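Long-range contacts in mRNA export factor MEX67 (Candida albicans, PDB 1Q40), which probably carries messenger RNA out of the nucleus, here represented by its middle, NTF2-like domain: residues G66-L74 with R175-F183; Y101-H112 with S141-G152. All coordinates share one frame; numbering follows the deposited sequence.

Interaction 1 (G66-L74 with R175-F183); sequences GSTDFGYYL and RIPLSKKSF
One face of the Tyr72 ring is covered by Ile176, whose CD1 lies 3.9 Å from the ring centroid in a CH-pi contact while CB reaches CE1 at 3.7 Å. At the ring edge, in plane, sits a water bonded to Tyr72 OH that donates to Ile176 O; a second water joins the same hydroxyl to Ile176 N, so two waters tie the hydroxyl to the backbone of the residue whose side chain lies on the ring. Thr68 CG2 rests on one face of the Phe70 ring, offset toward the rim, and also touches Lys181 CE at 3.7 Å. The lysine chain, bent at chi2 (-75°) and chi4 (-57°), slides past Phe70 and brings CE within 3.8 Å of Tyr73 CE2. Its NZ donates to Ser179 OG at 3.0 Å and to a water 2.7 Å from Asp69 O and 2.8 Å from Pro177 O; Glu144 probably stabilises the ammonium charge of this buried lysine. Asp69 CG stands anti to the backbone N (chi1 -167°), letting OD2 accept from Gly71 N at 2.9 Å in an Asx turn while OD1 lies against Pro177 CD. The loop after strand 44-49 thus packs beside the start of strand 181-190, with Phe70 and Tyr73 reaching strands 44-49 and 198-208.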
loop_
_atom_site.group_PDB
_atom_site.type_symbol
_atom_site.label_atom_id
_atom_site.label_comp_id
_atom_site.label_asym_id
_atom_site.label_seq_id
_atom_site.Cartn_x
_atom_site.Cartn_y
_atom_site.Cartn_z
ATOM N N GLY B 66 -18.905 -13.740 -10.711
ATOM C CA GLY B 66 -17.764 -14.477 -10.185
ATOM C C GLY B 66 -16.617 -13.573 -9.787
ATOM O O GLY B 66 -16.744 -12.351 -9.822
ATOM N N SER B 67 -15.498 -14.183 -9.404
ATOM C CA SER B 67 -14.300 -13.452 -8.999
ATOM C C SER B 67 -13.693 -12.668 -10.165
ATOM O O SER B 67 -13.938 -12.966 -11.327
ATOM C CB SER B 67 -13.249 -14.415 -8.439
ATOM O OG SER B 67 -13.829 -15.351 -7.550
ATOM N N THR B 68 -12.888 -11.663 -9.827
ATOM C CA THR B 68 -12.196 -10.836 -10.810
ATOM C C THR B 68 -11.191 -11.667 -11.587
ATOM O O THR B 68 -10.409 -12.412 -10.994
ATOM C CB THR B 68 -11.427 -9.705 -10.087
ATOM O OG1 THR B 68 -12.325 -8.926 -9.283
ATOM C CG2 THR B 68 -10.846 -8.711 -11.079
ATOM N N ASP B 69 -11.205 -11.524 -12.908
ATOM C CA ASP B 69 -10.191 -12.123 -13.766
ATOM C C ASP B 69 -8.998 -11.167 -13.920
ATOM O O ASP B 69 -9.104 -10.117 -14.560
ATOM C CB ASP B 69 -10.792 -12.486 -15.128
ATOM C CG ASP B 69 -9.891 -13.400 -15.946
ATOM O OD1 ASP B 69 -10.394 -14.413 -16.516
ATOM O OD2 ASP B 69 -8.673 -13.183 -16.090
ATOM N N PHE B 70 -7.865 -11.535 -13.327
ATOM C CA PHE B 70 -6.639 -10.729 -13.401
ATOM C C PHE B 70 -5.666 -11.164 -14.520
ATOM O O PHE B 70 -4.481 -10.837 -14.458
ATOM C CB PHE B 70 -5.904 -10.776 -12.060
ATOM C CG PHE B 70 -6.627 -10.085 -10.940
ATOM C CD1 PHE B 70 -7.340 -10.813 -9.994
ATOM C CD2 PHE B 70 -6.564 -8.709 -10.813
ATOM C CE1 PHE B 70 -7.993 -10.163 -8.942
ATOM C CE2 PHE B 70 -7.214 -8.048 -9.775
ATOM C CZ PHE B 70 -7.931 -8.774 -8.832
ATOM N N GLY B 71 -6.172 -11.887 -15.525
ATOM C CA GLY B 71 -5.371 -12.429 -16.621
ATOM C C GLY B 71 -4.353 -11.536 -17.319
ATOM O O GLY B 71 -3.276 -12.000 -17.663
ATOM N N TYR B 72 -4.669 -10.261 -17.535
ATOM C CA TYR B 72 -3.714 -9.340 -18.174
ATOM C C TYR B 72 -2.558 -8.896 -17.262
ATOM O O TYR B 72 -1.527 -8.432 -17.743
ATOM C CB TYR B 72 -4.438 -8.093 -18.698
ATOM C CG TYR B 72 -5.139 -8.289 -20.031
ATOM C CD1 TYR B 72 -6.477 -7.949 -20.197
ATOM C CD2 TYR B 72 -4.457 -8.821 -21.121
ATOM C CE1 TYR B 72 -7.126 -8.141 -21.423
ATOM C CE2 TYR B 72 -5.091 -9.020 -22.343
ATOM C CZ TYR B 72 -6.419 -8.670 -22.490
ATOM O OH TYR B 72 -7.020 -8.862 -23.708
ATOM N N TYR B 73 -2.742 -9.054 -15.954
ATOM C CA TYR B 73 -1.844 -8.531 -14.933
ATOM C C TYR B 73 -0.920 -9.563 -14.279
ATOM O O TYR B 73 0.147 -9.209 -13.759
ATOM C CB TYR B 73 -2.689 -7.930 -13.824
ATOM C CG TYR B 73 -3.552 -6.771 -14.252
ATOM C CD1 TYR B 73 -3.067 -5.473 -14.193
ATOM C CD2 TYR B 73 -4.843 -6.967 -14.709
ATOM C CE1 TYR B 73 -3.839 -4.391 -14.583
ATOM C CE2 TYR B 73 -5.650 -5.872 -15.099
ATOM C CZ TYR B 73 -5.141 -4.592 -15.017
ATOM O OH TYR B 73 -5.883 -3.492 -15.393
ATOM N N LEU B 74 -1.325 -10.828 -14.294
ATOM C CA LEU B 74 -0.684 -11.837 -13.455
ATOM C C LEU B 74 0.753 -12.143 -13.829
ATOM O O LEU B 74 1.585 -12.343 -12.945
ATOM C CB LEU B 74 -1.480 -13.145 -13.461
ATOM C CG LEU B 74 -2.815 -13.127 -12.745
ATOM C CD1 LEU B 74 -3.530 -14.434 -13.019
ATOM C CD2 LEU B 74 -2.629 -12.932 -11.268
ATOM N N ARG B 175 -10.306 -15.064 -24.982
ATOM C CA ARG B 175 -10.480 -13.643 -24.672
ATOM C C ARG B 175 -10.590 -13.353 -23.164
ATOM O O ARG B 175 -11.478 -13.871 -22.497
ATOM C CB ARG B 175 -11.734 -13.116 -25.377
ATOM C CG ARG B 175 -11.651 -11.680 -25.860
ATOM C CD ARG B 175 -12.829 -11.291 -26.741
ATOM N NE ARG B 175 -14.097 -11.385 -26.003
ATOM C CZ ARG B 175 -15.214 -11.993 -26.433
ATOM N NH1 ARG B 175 -15.275 -12.602 -27.620
ATOM N NH2 ARG B 175 -16.295 -11.992 -25.655
ATOM N N ILE B 176 -9.691 -12.514 -22.644
ATOM C CA ILE B 176 -9.731 -12.081 -21.244
ATOM C C ILE B 176 -10.725 -10.926 -21.106
ATOM O O ILE B 176 -10.664 -9.977 -21.877
ATOM C CB ILE B 176 -8.331 -11.628 -20.766
ATOM C CG1 ILE B 176 -7.335 -12.788 -20.866
ATOM C CG2 ILE B 176 -8.388 -11.117 -19.333
ATOM C CD1 ILE B 176 -5.904 -12.380 -20.829
ATOM N N PRO B 177 -11.635 -10.990 -20.137
ATOM C CA PRO B 177 -12.618 -9.920 -19.976
ATOM C C PRO B 177 -11.996 -8.637 -19.412
ATOM O O PRO B 177 -11.019 -8.674 -18.656
ATOM C CB PRO B 177 -13.654 -10.523 -19.019
ATOM C CG PRO B 177 -12.915 -11.559 -18.247
ATOM C CD PRO B 177 -11.812 -12.048 -19.131
ATOM N N LEU B 178 -12.541 -7.509 -19.843
ATOM C CA LEU B 178 -12.191 -6.217 -19.283
ATOM C C LEU B 178 -13.190 -5.942 -18.167
ATOM O O LEU B 178 -14.355 -6.289 -18.286
ATOM C CB LEU B 178 -12.244 -5.123 -20.355
ATOM C CG LEU B 178 -11.362 -5.314 -21.595
ATOM C CD1 LEU B 178 -11.752 -4.321 -22.670
ATOM C CD2 LEU B 178 -9.887 -5.193 -21.283
ATOM N N SER B 179 -12.717 -5.342 -17.082
ATOM C CA SER B 179 -13.553 -4.991 -15.938
ATOM C C SER B 179 -12.917 -3.862 -15.129
ATOM O O SER B 179 -11.727 -3.566 -15.266
ATOM C CB SER B 179 -13.765 -6.209 -15.018
ATOM O OG SER B 179 -12.611 -6.458 -14.200
ATOM N N LYS B 180 -13.723 -3.256 -14.266
ATOM C CA LYS B 180 -13.246 -2.264 -13.328
ATOM C C LYS B 180 -12.254 -2.918 -12.379
ATOM O O LYS B 180 -12.371 -4.096 -12.081
ATOM C CB LYS B 180 -14.398 -1.673 -12.507
ATOM C CG LYS B 180 -15.402 -0.896 -13.329
ATOM C CD LYS B 180 -16.534 -0.381 -12.457
ATOM C CE LYS B 180 -16.321 1.071 -12.050
ATOM N NZ LYS B 180 -17.401 1.955 -12.560
ATOM N N LYS B 181 -11.269 -2.144 -11.936
ATOM C CA LYS B 181 -10.371 -2.558 -10.859
ATOM C C LYS B 181 -10.227 -1.412 -9.851
ATOM O O LYS B 181 -10.412 -0.257 -10.190
ATOM C CB LYS B 181 -8.989 -2.914 -11.409
ATOM C CG LYS B 181 -8.974 -3.936 -12.551
ATOM C CD LYS B 181 -9.224 -5.348 -12.061
ATOM C CE LYS B 181 -8.872 -6.375 -13.136
ATOM N NZ LYS B 181 -9.622 -6.142 -14.404
ATOM N N SER B 182 -9.912 -1.739 -8.606
ATOM C CA SER B 182 -9.467 -0.719 -7.660
ATOM C C SER B 182 -7.951 -0.777 -7.615
ATOM O O SER B 182 -7.341 -1.741 -8.089
ATOM C CB SER B 182 -10.087 -0.916 -6.281
ATOM O OG SER B 182 -11.445 -0.513 -6.303
ATOM N N PHE B 183 -7.341 0.279 -7.095
ATOM C CA PHE B 183 -5.891 0.394 -7.106
ATOM C C PHE B 183 -5.364 1.432 -6.125
ATOM O O PHE B 183 -6.094 2.313 -5.644
ATOM C CB PHE B 183 -5.411 0.788 -8.510
ATOM C CG PHE B 183 -5.591 2.248 -8.811
ATOM C CD1 PHE B 183 -4.554 3.153 -8.575
ATOM C CD2 PHE B 183 -6.802 2.724 -9.286
ATOM C CE1 PHE B 183 -4.723 4.514 -8.814
ATOM C CE2 PHE B 183 -6.987 4.095 -9.544
ATOM C CZ PHE B 183 -5.947 4.988 -9.315
HETATM O O HOH W 1 -13.013 -6.370 -9.715
HETATM O O HOH W 2 -10.979 -8.646 -15.848
HETATM O O HOH W 3 -9.607 -8.468 -23.805
HETATM O O HOH W 4 -7.664 -11.381 -24.805
#

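Interaction 2 (Y101-H112 with S141-G152); sequences YKSFQQLPKTRH and SFDEVAQPEVDG
Phe142 CG sits between its backbone N and carbonyl carbon (chi1 58°), and Thr110 has CG2 anti to its carbonyl carbon; together these torsions lay Thr110 CG2 over one face of the phenyl ring, 4.0 Å from its centroid. His112 turns a ring face onto Phe142 CB, which stands over its centre at 3.7 Å from the centroid. The two rings themselves meet obliquely, their planes 47° apart. Arg111, folded at chi2 and chi3, runs alongside Asp143, pointing the same way: CD approaches OD2 at 3.4 Å, whereas the NH1 to OD2 salt bridge is long, with guanidinium and carboxylate planes 73° apart. The strands that carry them pair antiparallel, with Thr110 on one face of the sheet and the Arg111-Asp143 pair on the other. Arg111 and Asp143 exchange two backbone hydrogen bonds, Lys109 N donates to Ala146 O, and Val145 N donates to Lys109 O at 2.9 Å. A one-residue register shift between Lys109 and Thr110 makes a beta bulge.

Beyond the strands, Pro148 CB packs against Gln105 O at 3.4 Å, and Val150 N donates to that same oxygen at 3.0 Å. A weak bond from Gln105 NE2 to Glu149 OE1 adds a side-chain link, and one water bridges Gln106 O to Gly152 N. Strand 109-111 thus pairs with strand 134-146, while the end of helix 96-105 meets the loop that follows it. Helix 14-29 adjoins them, Trp28 touching Leu107 and Thr110 while Asp29 bonds Thr110 OG1 and His112 N.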
loop_
_atom_site.group_PDB
_atom_site.type_symbol
_atom_site.label_atom_id
_atom_site.label_comp_id
_atom_site.label_asym_id
_atom_site.label_seq_id
_atom_site.Cartn_x
_atom_site.Cartn_y
_atom_site.Cartn_z
ATOM N N TYR B 101 8.360 1.904 -20.219
ATOM C CA TYR B 101 7.406 2.085 -21.303
ATOM C C TYR B 101 6.836 0.734 -21.755
ATOM O O TYR B 101 5.636 0.603 -21.954
ATOM C CB TYR B 101 8.036 2.816 -22.492
ATOM C CG TYR B 101 7.056 3.008 -23.633
ATOM C CD1 TYR B 101 5.845 3.658 -23.429
ATOM C CD2 TYR B 101 7.326 2.506 -24.899
ATOM C CE1 TYR B 101 4.932 3.820 -24.465
ATOM C CE2 TYR B 101 6.425 2.670 -25.945
ATOM C CZ TYR B 101 5.234 3.328 -25.721
ATOM O OH TYR B 101 4.337 3.489 -26.749
ATOM N N LYS B 102 7.689 -0.278 -21.876
ATOM C CA LYS B 102 7.221 -1.624 -22.232
ATOM C C LYS B 102 6.237 -2.197 -21.187
ATOM O O LYS B 102 5.243 -2.818 -21.547
ATOM C CB LYS B 102 8.408 -2.563 -22.469
ATOM C CG LYS B 102 9.160 -2.270 -23.759
ATOM C CD LYS B 102 10.373 -3.188 -23.995
ATOM C CE LYS B 102 11.255 -2.629 -25.109
ATOM N NZ LYS B 102 12.411 -3.493 -25.520
ATOM N N SER B 103 6.474 -1.953 -19.902
ATOM C CA SER B 103 5.523 -2.376 -18.871
ATOM C C SER B 103 4.185 -1.657 -19.035
ATOM O O SER B 103 3.134 -2.270 -18.904
ATOM C CB SER B 103 6.050 -2.111 -17.459
ATOM O OG SER B 103 7.191 -2.885 -17.201
ATOM N N PHE B 104 4.241 -0.360 -19.313
ATOM C CA PHE B 104 3.039 0.454 -19.489
ATOM C C PHE B 104 2.199 -0.036 -20.671
ATOM O O PHE B 104 0.973 0.009 -20.612
ATOM C CB PHE B 104 3.393 1.935 -19.703
ATOM C CG PHE B 104 3.920 2.667 -18.469
ATOM C CD1 PHE B 104 3.974 2.075 -17.205
ATOM C CD2 PHE B 104 4.381 3.979 -18.598
ATOM C CE1 PHE B 104 4.470 2.789 -16.098
ATOM C CE2 PHE B 104 4.873 4.687 -17.499
ATOM C CZ PHE B 104 4.915 4.088 -16.240
ATOM N N GLN B 105 2.849 -0.499 -21.737
ATOM C CA GLN B 105 2.143 -1.012 -22.919
ATOM C C GLN B 105 1.382 -2.308 -22.653
ATOM O O GLN B 105 0.465 -2.638 -23.397
ATOM C CB GLN B 105 3.121 -1.277 -24.071
ATOM C CG GLN B 105 3.768 -0.052 -24.659
ATOM C CD GLN B 105 4.680 -0.395 -25.826
ATOM O OE1 GLN B 105 5.708 -1.055 -25.645
ATOM N NE2 GLN B 105 4.299 0.036 -27.029
ATOM N N GLN B 106 1.783 -3.044 -21.615
ATOM C CA GLN B 106 1.172 -4.326 -21.260
ATOM C C GLN B 106 0.068 -4.233 -20.202
ATOM O O GLN B 106 -0.474 -5.250 -19.768
ATOM C CB GLN B 106 2.248 -5.295 -20.771
ATOM C CG GLN B 106 3.304 -5.625 -21.818
ATOM C CD GLN B 106 4.440 -6.430 -21.231
ATOM O OE1 GLN B 106 4.255 -7.583 -20.847
ATOM N NE2 GLN B 106 5.600 -5.816 -21.120
ATOM N N LEU B 107 -0.260 -3.022 -19.783
ATOM C CA LEU B 107 -1.369 -2.799 -18.869
ATOM C C LEU B 107 -2.609 -2.388 -19.694
ATOM O O LEU B 107 -2.500 -1.592 -20.632
ATOM C CB LEU B 107 -1.004 -1.729 -17.837
ATOM C CG LEU B 107 0.071 -2.158 -16.818
ATOM C CD1 LEU B 107 0.627 -0.970 -16.062
ATOM C CD2 LEU B 107 -0.470 -3.178 -15.850
ATOM N N PRO B 108 -3.775 -2.950 -19.381
ATOM C CA PRO B 108 -5.005 -2.552 -20.084
ATOM C C PRO B 108 -5.201 -1.026 -20.112
ATOM O O PRO B 108 -4.808 -0.308 -19.180
ATOM C CB PRO B 108 -6.104 -3.257 -19.289
ATOM C CG PRO B 108 -5.424 -4.487 -18.724
ATOM C CD PRO B 108 -4.022 -4.032 -18.407
ATOM N N LYS B 109 -5.776 -0.549 -21.208
ATOM C CA LYS B 109 -6.089 0.865 -21.390
ATOM C C LYS B 109 -7.256 1.239 -20.494
ATOM O O LYS B 109 -8.171 0.447 -20.306
ATOM C CB LYS B 109 -6.394 1.146 -22.863
ATOM C CG LYS B 109 -5.218 0.729 -23.779
ATOM C CD LYS B 109 -5.371 1.199 -25.206
ATOM C CE LYS B 109 -4.146 0.816 -26.016
ATOM N NZ LYS B 109 -4.390 0.937 -27.463
ATOM N N THR B 110 -7.217 2.456 -19.956
ATOM C CA THR B 110 -8.073 2.848 -18.841
ATOM C C THR B 110 -8.788 4.174 -19.042
ATOM O O THR B 110 -8.430 4.991 -19.895
ATOM C CB THR B 110 -7.217 2.995 -17.565
ATOM O OG1 THR B 110 -6.075 3.827 -17.841
ATOM C CG2 THR B 110 -6.629 1.637 -17.123
ATOM N N ARG B 111 -9.788 4.389 -18.199
ATOM C CA ARG B 111 -10.287 5.724 -17.929
ATOM C C ARG B 111 -10.508 5.888 -16.422
ATOM O O ARG B 111 -11.241 5.120 -15.802
ATOM C CB ARG B 111 -11.538 6.040 -18.749
ATOM C CG ARG B 111 -12.634 5.033 -18.664
ATOM C CD ARG B 111 -13.826 5.513 -17.854
ATOM N NE ARG B 111 -14.614 6.516 -18.564
ATOM C CZ ARG B 111 -15.622 7.189 -18.017
ATOM N NH1 ARG B 111 -15.971 6.971 -16.750
ATOM N NH2 ARG B 111 -16.289 8.086 -18.738
ATOM N N HIS B 112 -9.783 6.844 -15.846
ATOM C CA HIS B 112 -9.939 7.275 -14.466
ATOM C C HIS B 112 -10.799 8.532 -14.507
ATOM O O HIS B 112 -10.425 9.519 -15.133
ATOM C CB HIS B 112 -8.586 7.626 -13.852
ATOM C CG HIS B 112 -7.631 6.473 -13.749
ATOM N ND1 HIS B 112 -7.043 5.888 -14.849
ATOM C CD2 HIS B 112 -7.139 5.823 -12.669
ATOM C CE1 HIS B 112 -6.239 4.915 -14.451
ATOM N NE2 HIS B 112 -6.276 4.858 -13.131
ATOM N N SER B 141 -10.321 3.832 -8.241
ATOM C CA SER B 141 -10.717 2.809 -9.211
ATOM C C SER B 141 -10.644 3.320 -10.653
ATOM O O SER B 141 -10.513 4.518 -10.893
ATOM C CB SER B 141 -12.134 2.310 -8.899
ATOM O OG SER B 141 -13.073 3.386 -8.952
ATOM N N PHE B 142 -10.685 2.394 -11.606
ATOM C CA PHE B 142 -10.741 2.741 -13.026
ATOM C C PHE B 142 -11.590 1.752 -13.818
ATOM O O PHE B 142 -11.896 0.652 -13.343
ATOM C CB PHE B 142 -9.332 2.873 -13.646
ATOM C CG PHE B 142 -8.465 1.630 -13.527
ATOM C CD1 PHE B 142 -8.670 0.521 -14.346
ATOM C CD2 PHE B 142 -7.432 1.583 -12.615
ATOM C CE1 PHE B 142 -7.864 -0.626 -14.231
ATOM C CE2 PHE B 142 -6.623 0.439 -12.497
ATOM C CZ PHE B 142 -6.840 -0.650 -13.308
ATOM N N ASP B 143 -12.002 2.175 -15.011
ATOM C CA ASP B 143 -12.608 1.300 -16.000
ATOM C C ASP B 143 -11.527 0.864 -16.971
ATOM O O ASP B 143 -10.621 1.629 -17.280
ATOM C CB ASP B 143 -13.689 2.039 -16.781
ATOM C CG ASP B 143 -14.874 2.382 -15.931
ATOM O OD1 ASP B 143 -15.755 1.509 -15.789
ATOM O OD2 ASP B 143 -15.009 3.488 -15.357
ATOM N N GLU B 144 -11.613 -0.370 -17.441
ATOM C CA GLU B 144 -10.762 -0.825 -18.524
ATOM C C GLU B 144 -11.559 -0.660 -19.801
ATOM O O GLU B 144 -12.656 -1.192 -19.907
ATOM C CB GLU B 144 -10.353 -2.275 -18.317
ATOM C CG GLU B 144 -9.442 -2.462 -17.119
ATOM C CD GLU B 144 -9.162 -3.924 -16.808
ATOM O OE1 GLU B 144 -9.788 -4.798 -17.440
ATOM O OE2 GLU B 144 -8.327 -4.202 -15.916
ATOM N N VAL B 145 -11.016 0.095 -20.754
ATOM C CA VAL B 145 -11.713 0.409 -22.006
ATOM C C VAL B 145 -11.206 -0.381 -23.219
ATOM O O VAL B 145 -11.876 -0.443 -24.243
ATOM C CB VAL B 145 -11.661 1.920 -22.317
ATOM C CG1 VAL B 145 -12.369 2.714 -21.223
ATOM C CG2 VAL B 145 -10.228 2.417 -22.483
ATOM N N ALA B 146 -10.023 -0.977 -23.104
ATOM C CA ALA B 146 -9.469 -1.785 -24.178
ATOM C C ALA B 146 -8.329 -2.661 -23.680
ATOM O O ALA B 146 -7.717 -2.376 -22.643
ATOM C CB ALA B 146 -8.985 -0.891 -25.353
ATOM N N GLN B 147 -8.070 -3.735 -24.427
ATOM C CA GLN B 147 -6.949 -4.642 -24.169
ATOM C C GLN B 147 -5.664 -3.821 -24.199
ATOM O O GLN B 147 -5.638 -2.753 -24.808
ATOM C CB GLN B 147 -6.908 -5.766 -25.232
ATOM C CG GLN B 147 -6.532 -5.299 -26.642
ATOM C CD GLN B 147 -6.704 -6.368 -27.741
ATOM O OE1 GLN B 147 -7.619 -7.193 -27.688
ATOM N NE2 GLN B 147 -5.831 -6.325 -28.748
ATOM N N PRO B 148 -4.601 -4.292 -23.554
ATOM C CA PRO B 148 -3.311 -3.604 -23.650
ATOM C C PRO B 148 -2.769 -3.596 -25.086
ATOM O O PRO B 148 -3.099 -4.464 -25.891
ATOM C CB PRO B 148 -2.394 -4.410 -22.710
ATOM C CG PRO B 148 -3.061 -5.685 -22.506
ATOM C CD PRO B 148 -4.535 -5.477 -22.683
ATOM N N GLU B 149 -1.953 -2.603 -25.397
ATOM C CA GLU B 149 -1.287 -2.538 -26.691
ATOM C C GLU B 149 -0.498 -3.819 -26.966
ATOM O O GLU B 149 -0.557 -4.372 -28.070
ATOM C CB GLU B 149 -0.370 -1.320 -26.765
ATOM C CG GLU B 149 0.465 -1.253 -28.038
ATOM C CD GLU B 149 1.167 0.078 -28.217
ATOM O OE1 GLU B 149 1.206 0.871 -27.255
ATOM O OE2 GLU B 149 1.690 0.324 -29.325
ATOM N N VAL B 150 0.205 -4.290 -25.938
ATOM C CA VAL B 150 1.051 -5.480 -26.001
ATOM C C VAL B 150 0.517 -6.511 -25.007
ATOM O O VAL B 150 0.375 -6.219 -23.821
ATOM C CB VAL B 150 2.511 -5.130 -25.640
ATOM C CG1 VAL B 150 3.411 -6.388 -25.621
ATOM C CG2 VAL B 150 3.063 -4.097 -26.607
ATOM N N ASP B 151 0.225 -7.717 -25.485
ATOM C CA ASP B 151 -0.372 -8.754 -24.633
ATOM C C ASP B 151 0.715 -9.429 -23.811
ATOM O O ASP B 151 1.508 -10.189 -24.348
ATOM C CB ASP B 151 -1.108 -9.794 -25.487
ATOM C CG ASP B 151 -2.067 -10.670 -24.673
ATOM O OD1 ASP B 151 -1.820 -10.931 -23.464
ATOM O OD2 ASP B 151 -3.114 -11.135 -25.185
ATOM N N GLY B 152 0.763 -9.134 -22.516
ATOM C CA GLY B 152 1.743 -9.740 -21.624
ATOM C C GLY B 152 1.170 -10.811 -20.709
ATOM O O GLY B 152 1.709 -11.033 -19.634
HETATM O O HOH W 5 -0.833 -7.785 -20.386
HETATM O O HOH W 6 -1.727 -0.489 -23.254
#

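In the fold
Interaction 2 is nested along the chain inside the loop closed by interaction 1, and their centres lie 11 Å apart. They share one curved mixed sheet, in which strand 134-146 pairs with strand 109-111 and, antiparallel, with the next strand in sequence, 181-190. Glu144 joins the two directly: its OE2 makes a probable hydrogen bond with Tyr73 OH at 2.6 Å and a salt bridge with Lys181 NZ at 2.8 Å. All four segments belong to the NTF2-like domain, whose fold sets helices against a strongly bent sheet. Interaction 1 lays a distant loop against the sheet, whereas interaction 2 pairs two of its strands and joins the loop after strand 134-146 to the end of helix 96-105.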